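Local coordinates for protein alkaline phosphatase D (Bacillus subtilis, PDB 2YEQ) that hydrolyses phosphate esters, acting as a phosphodiesterase and alkaline phosphatase at an active site that holds iron and calcium, at residues 292-297 and 343-348; 407-412 and 438-443. One frame throughout, in Å; residues are numbered along the deposited sequence.

Contact 1 of 2, residues 292-297 and 343-348; sequences KPPSDE and ASPIYS. With PE5 (3,6,9,12,15,18,21,24-octaoxahexacosan-1-ol), chain E.
K292 and Y347 form an antiparallel hydrogen-bonded pair that joins two very short strands, 291-292 and 347-348, at the surface of the phosphatase. Both backbone bonds are present: K292 N donates a hydrogen bond to Y347 O at 2.9 Å, and Y347 N donates one to K292 O at 2.8 Å with an N-H...O angle of 169°. After K292 and before Y347 the chains leave strand geometry, and prolines carry the contact. P293 CA makes a CA-H...O contact of 3.4 Å with P345 O, while the P294 and P345 rings cross at about a right angle, P294 CD lying 3.8 Å from P345 CG. P294 CD also sits at the edge of the Y347 ring, 4.0 Å from Y347 CD2. Over one face of the ring lies the polyether PE5, whose C1 is 3.4 Å above the ring plane and displaced toward the rim; the contact is apolar. I346 packs its CG2 methyl 3.7 Å from K292 N. The ammonium of K292 turns to its own loop, where the carbonyls of N287 and D289 take NZ. S295, just after the prolines, is the N-cap of helix 296-299, and its OG also bonds N287 ND2. Just before strand 347-348, I346 makes backbone hydrogen bonds with F339, and Y347 rests against N338 and D353, two loop residues.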
ATOM      1  N   LYS A 292       0.947 -12.910 -20.497  1.00 24.08           N
ATOM      2  CA  LYS A 292       1.221 -13.123 -21.906  1.00 25.94           C
ATOM      3  C   LYS A 292       2.685 -13.470 -22.113  1.00 27.16           C
ATOM      4  O   LYS A 292       3.525 -13.176 -21.238  1.00 24.15           O
ATOM      5  CB  LYS A 292       0.903 -11.835 -22.688  1.00 25.73           C
ATOM      6  CG  LYS A 292      -0.543 -11.337 -22.556  1.00 25.06           C
ATOM      7  CD  LYS A 292      -1.537 -12.248 -23.292  1.00 25.52           C
ATOM      8  CE  LYS A 292      -3.001 -11.812 -23.110  1.00 26.35           C
ATOM      9  NZ  LYS A 292      -3.217 -10.371 -23.457  1.00 26.91           N
ATOM     10  N   PRO A 293       3.014 -14.041 -23.280  1.00 28.39           N
ATOM     11  CA  PRO A 293       4.411 -14.220 -23.642  1.00 26.53           C
ATOM     12  C   PRO A 293       5.080 -12.886 -23.782  1.00 26.50           C
ATOM     13  O   PRO A 293       4.420 -11.926 -24.132  1.00 30.10           O
ATOM     14  CB  PRO A 293       4.349 -14.931 -25.005  1.00 29.29           C
ATOM     15  CG  PRO A 293       3.067 -15.613 -25.032  1.00 30.62           C
ATOM     16  CD  PRO A 293       2.116 -14.807 -24.167  1.00 29.79           C
ATOM     17  N   PRO A 294       6.368 -12.784 -23.474  1.00 27.03           N
ATOM     18  CA  PRO A 294       7.089 -11.577 -23.808  1.00 29.09           C
ATOM     19  C   PRO A 294       7.092 -11.373 -25.323  1.00 30.60           C
ATOM     20  O   PRO A 294       6.851 -12.326 -26.063  1.00 30.58           O
ATOM     21  CB  PRO A 294       8.511 -11.859 -23.323  1.00 29.82           C
ATOM     22  CG  PRO A 294       8.634 -13.327 -23.367  1.00 29.08           C
ATOM     23  CD  PRO A 294       7.274 -13.901 -23.163  1.00 29.85           C
ATOM     24  N   SER A 295       7.345 -10.141 -25.754  1.00 30.96           N
ATOM     25  CA  SER A 295       7.238  -9.770 -27.158  1.00 28.62           C
ATOM     26  C   SER A 295       8.121  -8.581 -27.382  1.00 32.06           C
ATOM     27  O   SER A 295       8.670  -8.009 -26.425  1.00 26.28           O
ATOM     28  CB  SER A 295       5.787  -9.420 -27.510  1.00 32.07           C
ATOM     29  OG  SER A 295       5.351  -8.251 -26.829  1.00 31.59           O
ATOM     30  N   ASP A 296       8.245  -8.180 -28.645  1.00 31.53           N
ATOM     31  CA  ASP A 296       8.978  -6.971 -28.965  1.00 33.22           C
ATOM     32  C   ASP A 296       8.311  -5.768 -28.312  1.00 28.09           C
ATOM     33  O   ASP A 296       8.981  -4.831 -27.899  1.00 29.69           O
ATOM     34  CB  ASP A 296       9.064  -6.775 -30.481  1.00 41.84           C
ATOM     35  CG  ASP A 296       9.889  -7.870 -31.162  1.00 48.76           C
ATOM     36  OD1 ASP A 296      11.065  -8.067 -30.784  1.00 51.61           O
ATOM     37  OD2 ASP A 296       9.341  -8.554 -32.047  1.00 62.21           O
ATOM     38  N   GLU A 297       6.991  -5.794 -28.241  1.00 26.96           N
ATOM     39  CA  GLU A 297       6.240  -4.753 -27.563  1.00 29.88           C
ATOM     40  C   GLU A 297       6.644  -4.643 -26.070  1.00 25.99           C
ATOM     41  O   GLU A 297       7.023  -3.571 -25.588  1.00 27.01           O
ATOM     42  CB  GLU A 297       4.751  -5.068 -27.713  1.00 33.51           C
ATOM     43  CG  GLU A 297       3.791  -3.973 -27.294  1.00 42.35           C
ATOM     44  CD  GLU A 297       2.345  -4.281 -27.738  1.00 42.33           C
ATOM     45  OE1 GLU A 297       2.100  -4.458 -28.954  1.00 47.44           O
ATOM     46  OE2 GLU A 297       1.451  -4.326 -26.881  1.00 38.70           O
ATOM     47  N   ALA A 343      11.079 -22.398 -22.358  1.00 34.58           N
ATOM     48  CA  ALA A 343      10.930 -22.315 -23.814  1.00 39.11           C
ATOM     49  C   ALA A 343       9.753 -21.422 -24.202  1.00 40.34           C
ATOM     50  O   ALA A 343       9.838 -20.668 -25.175  1.00 40.04           O
ATOM     51  CB  ALA A 343      10.728 -23.706 -24.402  1.00 38.41           C
ATOM     52  N   SER A 344       8.661 -21.539 -23.444  1.00 33.35           N
ATOM     53  CA  SER A 344       7.450 -20.755 -23.658  1.00 34.90           C
ATOM     54  C   SER A 344       7.075 -19.997 -22.389  1.00 27.26           C
ATOM     55  O   SER A 344       6.182 -20.424 -21.663  1.00 26.88           O
ATOM     56  CB  SER A 344       6.269 -21.660 -24.014  1.00 34.71           C
ATOM     57  OG  SER A 344       6.577 -22.517 -25.083  1.00 50.46           O
ATOM     58  N   PRO A 345       7.747 -18.890 -22.135  1.00 23.10           N
ATOM     59  CA  PRO A 345       7.483 -18.121 -20.916  1.00 23.32           C
ATOM     60  C   PRO A 345       6.164 -17.338 -21.006  1.00 26.27           C
ATOM     61  O   PRO A 345       5.698 -17.026 -22.112  1.00 23.13           O
ATOM     62  CB  PRO A 345       8.668 -17.176 -20.830  1.00 23.99           C
ATOM     63  CG  PRO A 345       9.214 -17.086 -22.216  1.00 25.32           C
ATOM     64  CD  PRO A 345       8.936 -18.397 -22.847  1.00 25.14           C
ATOM     65  N   ILE A 346       5.557 -17.077 -19.844  1.00 24.12           N
ATOM     66  CA  ILE A 346       4.328 -16.285 -19.703  1.00 23.17           C
ATOM     67  C   ILE A 346       4.524 -15.381 -18.465  1.00 25.11           C
ATOM     68  O   ILE A 346       4.922 -15.868 -17.389  1.00 22.10           O
ATOM     69  CB  ILE A 346       3.117 -17.170 -19.537  1.00 26.18           C
ATOM     70  CG1 ILE A 346       2.921 -18.046 -20.780  1.00 29.63           C
ATOM     71  CG2 ILE A 346       1.810 -16.338 -19.264  1.00 24.35           C
ATOM     72  CD1 ILE A 346       2.056 -19.237 -20.512  1.00 34.13           C
ATOM     73  N   TYR A 347       4.304 -14.077 -18.656  1.00 22.88           N
ATOM     74  CA  TYR A 347       4.602 -13.049 -17.663  1.00 22.20           C
ATOM     75  C   TYR A 347       3.400 -12.137 -17.432  1.00 25.03           C
ATOM     76  O   TYR A 347       2.552 -11.972 -18.322  1.00 19.51           O
ATOM     77  CB  TYR A 347       5.763 -12.202 -18.127  1.00 22.98           C
ATOM     78  CG  TYR A 347       7.074 -12.963 -18.110  1.00 26.02           C
ATOM     79  CD1 TYR A 347       7.619 -13.404 -16.909  1.00 25.85           C
ATOM     80  CD2 TYR A 347       7.751 -13.254 -19.287  1.00 26.72           C
ATOM     81  CE1 TYR A 347       8.803 -14.109 -16.880  1.00 29.79           C
ATOM     82  CE2 TYR A 347       8.946 -13.954 -19.275  1.00 27.74           C
ATOM     83  CZ  TYR A 347       9.465 -14.380 -18.067  1.00 31.04           C
ATOM     84  OH  TYR A 347      10.639 -15.076 -18.035  1.00 33.63           O
ATOM     85  N   SER A 348       3.358 -11.522 -16.248  1.00 22.46           N
ATOM     86  CA  SER A 348       2.337 -10.522 -15.935  1.00 22.02           C
ATOM     87  C   SER A 348       2.686  -9.212 -16.587  1.00 19.80           C
ATOM     88  O   SER A 348       3.707  -8.605 -16.283  1.00 21.60           O
ATOM     89  CB  SER A 348       2.198 -10.321 -14.425  1.00 24.25           C
ATOM     90  OG  SER A 348       1.438  -9.156 -14.146  1.00 24.62           O
TER
HETATM   91  C48 PE5 E 531      14.353 -11.792 -17.337  1.00 46.39           C
HETATM   92  C50 PE5 E 531      13.453 -10.816 -18.096  1.00 53.14           C
HETATM   93  O1  PE5 E 531      12.128 -10.774 -17.529  1.00 47.69           O
HETATM   94  C1  PE5 E 531      11.071 -11.370 -18.300  1.00 43.46           C
HETATM   95  C2  PE5 E 531      10.260 -10.334 -19.088  1.00 41.45           C
HETATM   96  O2  PE5 E 531      10.608 -10.234 -20.490  1.00 42.35           O

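Contact 2 of 2, residues 407-412 and 438-443; sequences GTSITS and DYRGYV
S412 O lies over one face of the R440 guanidinium, while T408 OG1 comes to its edge and D438 CG sits in its plane, also at the edge. R440 NH2 gives a hydrogen bond to T408 OG1 at 3.0 Å and a salt bridge to D438 OD1 at 2.9 Å, meeting the latter from above the carboxylate plane. T408 OG1 is anti to its backbone N (chi1 -171°) and donates in turn to Y439 O at 2.8 Å, so this hydroxyl bridges arginine and backbone. The arginine chain bends at chi2 and chi3, and R440 NE makes a weak bond of 2.8 Å to S409 OG, which itself donates to S412 O at 2.7 Å, in the carbonyl plane on a lone pair. R440 NH1 bonds G414 O. A leucine in place of R440 would probably leave D438 OD1 without its salt-bridge partner and G414 O and T408 OG1 without the N-H groups they accept from, though the T408 hydroxyl would still have Y439 O. Between the backbones, G441 N donates to S409 O at 3.1 Å; at the backbone angles of G441 a side chain would collide with the preceding carbonyl. I410 CD1 reaches G441 O at 3.6 Å. Strand 440-448 runs between strands 117-122 and 451-459, and segment 407-412 leaves strand 400-406 of the other large sheet. I410 also packs on helix 133-138, and S412 OG bonds the hydroxyl of Y154, an iron ligand.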
ATOM      1  N   GLY A 407       3.803  -8.808  -0.018  1.00 17.97           N
ATOM      2  CA  GLY A 407       2.758  -9.069   0.954  1.00 18.09           C
ATOM      3  C   GLY A 407       1.446  -9.496   0.384  1.00 18.90           C
ATOM      4  O   GLY A 407       0.992  -8.981  -0.644  1.00 19.88           O
ATOM      5  N   THR A 408       0.806 -10.433   1.074  1.00 18.41           N
ATOM      6  CA  THR A 408      -0.572 -10.785   0.795  1.00 18.49           C
ATOM      7  C   THR A 408      -1.527  -9.587   0.979  1.00 17.26           C
ATOM      8  O   THR A 408      -1.140  -8.520   1.440  1.00 17.60           O
ATOM      9  CB  THR A 408      -0.986 -11.917   1.713  1.00 18.65           C
ATOM     10  OG1 THR A 408      -2.261 -12.433   1.334  1.00 18.72           O
ATOM     11  CG2 THR A 408      -0.949 -11.477   3.194  1.00 17.02           C
ATOM     12  N   SER A 409      -2.775  -9.796   0.631  1.00 17.60           N
ATOM     13  CA  SER A 409      -3.796  -8.776   0.771  1.00 17.27           C
ATOM     14  C   SER A 409      -4.445  -8.835   2.172  1.00 17.69           C
ATOM     15  O   SER A 409      -4.502  -9.906   2.793  1.00 16.71           O
ATOM     16  CB  SER A 409      -4.854  -9.040  -0.264  1.00 16.19           C
ATOM     17  OG  SER A 409      -5.232 -10.409  -0.271  1.00 16.79           O
ATOM     18  N   ILE A 410      -4.919  -7.682   2.630  1.00 17.57           N
ATOM     19  CA  ILE A 410      -5.712  -7.565   3.867  1.00 15.69           C
ATOM     20  C   ILE A 410      -6.983  -8.385   3.747  1.00 16.94           C
ATOM     21  O   ILE A 410      -7.349  -9.109   4.685  1.00 17.02           O
ATOM     22  CB  ILE A 410      -6.012  -6.086   4.161  1.00 16.50           C
ATOM     23  CG1 ILE A 410      -4.733  -5.351   4.544  1.00 17.92           C
ATOM     24  CG2 ILE A 410      -7.119  -5.920   5.212  1.00 15.70           C
ATOM     25  CD1 ILE A 410      -4.232  -5.598   6.029  1.00 16.20           C
ATOM     26  N   THR A 411      -7.680  -8.280   2.601  1.00 15.67           N
ATOM     27  CA  THR A 411      -8.856  -9.103   2.313  1.00 16.04           C
ATOM     28  C   THR A 411      -9.041  -9.586   0.867  1.00 15.79           C
ATOM     29  O   THR A 411      -9.734 -10.559   0.642  1.00 17.34           O
ATOM     30  CB  THR A 411     -10.160  -8.313   2.601  1.00 18.37           C
ATOM     31  OG1 THR A 411     -10.062  -7.030   1.964  1.00 17.09           O
ATOM     32  CG2 THR A 411     -10.381  -8.163   4.137  1.00 16.94           C
ATOM     33  N   SER A 412      -8.501  -8.872  -0.116  1.00 14.81           N
ATOM     34  CA  SER A 412      -8.854  -9.144  -1.528  1.00 16.01           C
ATOM     35  C   SER A 412      -8.586 -10.592  -1.854  1.00 18.84           C
ATOM     36  O   SER A 412      -7.507 -11.119  -1.546  1.00 20.16           O
ATOM     37  CB  SER A 412      -8.064  -8.249  -2.485  1.00 15.28           C
ATOM     38  OG  SER A 412      -8.214  -6.902  -2.130  1.00 13.75           O
ATOM     39  N   ASP A 438      -1.077 -18.196   0.679  1.00 20.35           N
ATOM     40  CA  ASP A 438      -2.295 -17.518   0.158  1.00 20.51           C
ATOM     41  C   ASP A 438      -3.380 -17.269   1.214  1.00 19.63           C
ATOM     42  O   ASP A 438      -4.553 -17.368   0.920  1.00 17.91           O
ATOM     43  CB  ASP A 438      -2.875 -18.313  -1.014  1.00 21.88           C
ATOM     44  CG  ASP A 438      -3.903 -17.536  -1.813  1.00 22.48           C
ATOM     45  OD1 ASP A 438      -3.846 -16.284  -1.818  1.00 23.09           O
ATOM     46  OD2 ASP A 438      -4.777 -18.207  -2.403  1.00 26.29           O
ATOM     47  N   TYR A 439      -2.963 -16.943   2.439  1.00 19.48           N
ATOM     48  CA  TYR A 439      -3.871 -16.465   3.485  1.00 20.04           C
ATOM     49  C   TYR A 439      -3.760 -14.950   3.578  1.00 18.16           C
ATOM     50  O   TYR A 439      -2.724 -14.383   3.290  1.00 18.30           O
ATOM     51  CB  TYR A 439      -3.494 -17.056   4.843  1.00 20.89           C
ATOM     52  CG  TYR A 439      -3.690 -18.562   4.962  1.00 20.28           C
ATOM     53  CD1 TYR A 439      -4.890 -19.145   4.661  1.00 21.31           C
ATOM     54  CD2 TYR A 439      -2.649 -19.385   5.418  1.00 23.06           C
ATOM     55  CE1 TYR A 439      -5.065 -20.508   4.776  1.00 23.37           C
ATOM     56  CE2 TYR A 439      -2.812 -20.743   5.538  1.00 21.71           C
ATOM     57  CZ  TYR A 439      -4.013 -21.291   5.226  1.00 23.79           C
ATOM     58  OH  TYR A 439      -4.189 -22.645   5.341  1.00 27.19           O
ATOM     59  N   ARG A 440      -4.825 -14.311   4.053  1.00 19.73           N
ATOM     60  CA  ARG A 440      -4.841 -12.860   4.227  1.00 17.12           C
ATOM     61  C   ARG A 440      -4.050 -12.438   5.458  1.00 17.89           C
ATOM     62  O   ARG A 440      -3.827 -13.229   6.391  1.00 18.20           O
ATOM     63  CB  ARG A 440      -6.278 -12.355   4.315  1.00 17.44           C
ATOM     64  CG  ARG A 440      -7.228 -12.881   3.239  1.00 17.71           C
ATOM     65  CD  ARG A 440      -6.967 -12.229   1.882  1.00 19.27           C
ATOM     66  NE  ARG A 440      -5.743 -12.700   1.222  1.00 19.42           N
ATOM     67  CZ  ARG A 440      -5.532 -13.916   0.737  1.00 20.01           C
ATOM     68  NH1 ARG A 440      -6.449 -14.864   0.829  1.00 21.64           N
ATOM     69  NH2 ARG A 440      -4.373 -14.183   0.136  1.00 25.05           N
ATOM     70  N   GLY A 441      -3.624 -11.191   5.465  1.00 17.68           N
ATOM     71  CA  GLY A 441      -2.857 -10.634   6.560  1.00 18.55           C
ATOM     72  C   GLY A 441      -2.002  -9.471   6.089  1.00 19.89           C
ATOM     73  O   GLY A 441      -2.426  -8.640   5.268  1.00 21.15           O
ATOM     74  N   TYR A 442      -0.783  -9.431   6.601  1.00 16.97           N
ATOM     75  CA  TYR A 442       0.147  -8.342   6.361  1.00 16.98           C
ATOM     76  C   TYR A 442       1.540  -8.823   6.731  1.00 15.82           C
ATOM     77  O   TYR A 442       1.705  -9.959   7.151  1.00 19.57           O
ATOM     78  CB  TYR A 442      -0.214  -7.093   7.184  1.00 18.44           C
ATOM     79  CG  TYR A 442      -0.234  -7.293   8.690  1.00 20.02           C
ATOM     80  CD1 TYR A 442       0.917  -7.123   9.467  1.00 21.57           C
ATOM     81  CD2 TYR A 442      -1.402  -7.638   9.329  1.00 20.84           C
ATOM     82  CE1 TYR A 442       0.887  -7.310  10.850  1.00 21.71           C
ATOM     83  CE2 TYR A 442      -1.457  -7.825  10.685  1.00 20.93           C
ATOM     84  CZ  TYR A 442      -0.312  -7.678  11.445  1.00 20.98           C
ATOM     85  OH  TYR A 442      -0.412  -7.856  12.803  1.00 23.77           O
ATOM     86  N   VAL A 443       2.534  -7.989   6.498  1.00 17.83           N
ATOM     87  CA  VAL A 443       3.939  -8.348   6.695  1.00 17.48           C
ATOM     88  C   VAL A 443       4.535  -7.405   7.711  1.00 19.01           C
ATOM     89  O   VAL A 443       4.301  -6.193   7.685  1.00 19.45           O
ATOM     90  CB  VAL A 443       4.749  -8.314   5.363  1.00 18.84           C
ATOM     91  CG1 VAL A 443       6.183  -8.698   5.602  1.00 16.71           C
ATOM     92  CG2 VAL A 443       4.094  -9.213   4.320  1.00 17.34           C
TER
HETATM   93  O   HOH W   1      -1.552  -6.735   3.368  1.00 15.42           O

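Contact 1 comes first along the chain and closes before contact 2 opens. Their centres are about 27 Å apart and their nearest atoms about 14 Å, so they do not touch, though all four segments belong to the PhoD-like phosphatase part of the chain. Contact 1 lies at the surface, its centre about 27 Å from that of the chain, and its little two-stranded sheet is separate from the large ones. Contact 2 is fully buried, its centre about 11 Å from the chain's, where the loop after strand 400-406 of the seven-stranded sheet meets strand 440-448 of the ten-stranded one. Contact 2 borders the iron site, the S412 side chain lying about 4 Å from the metal, while contact 1 joins peripheral loops.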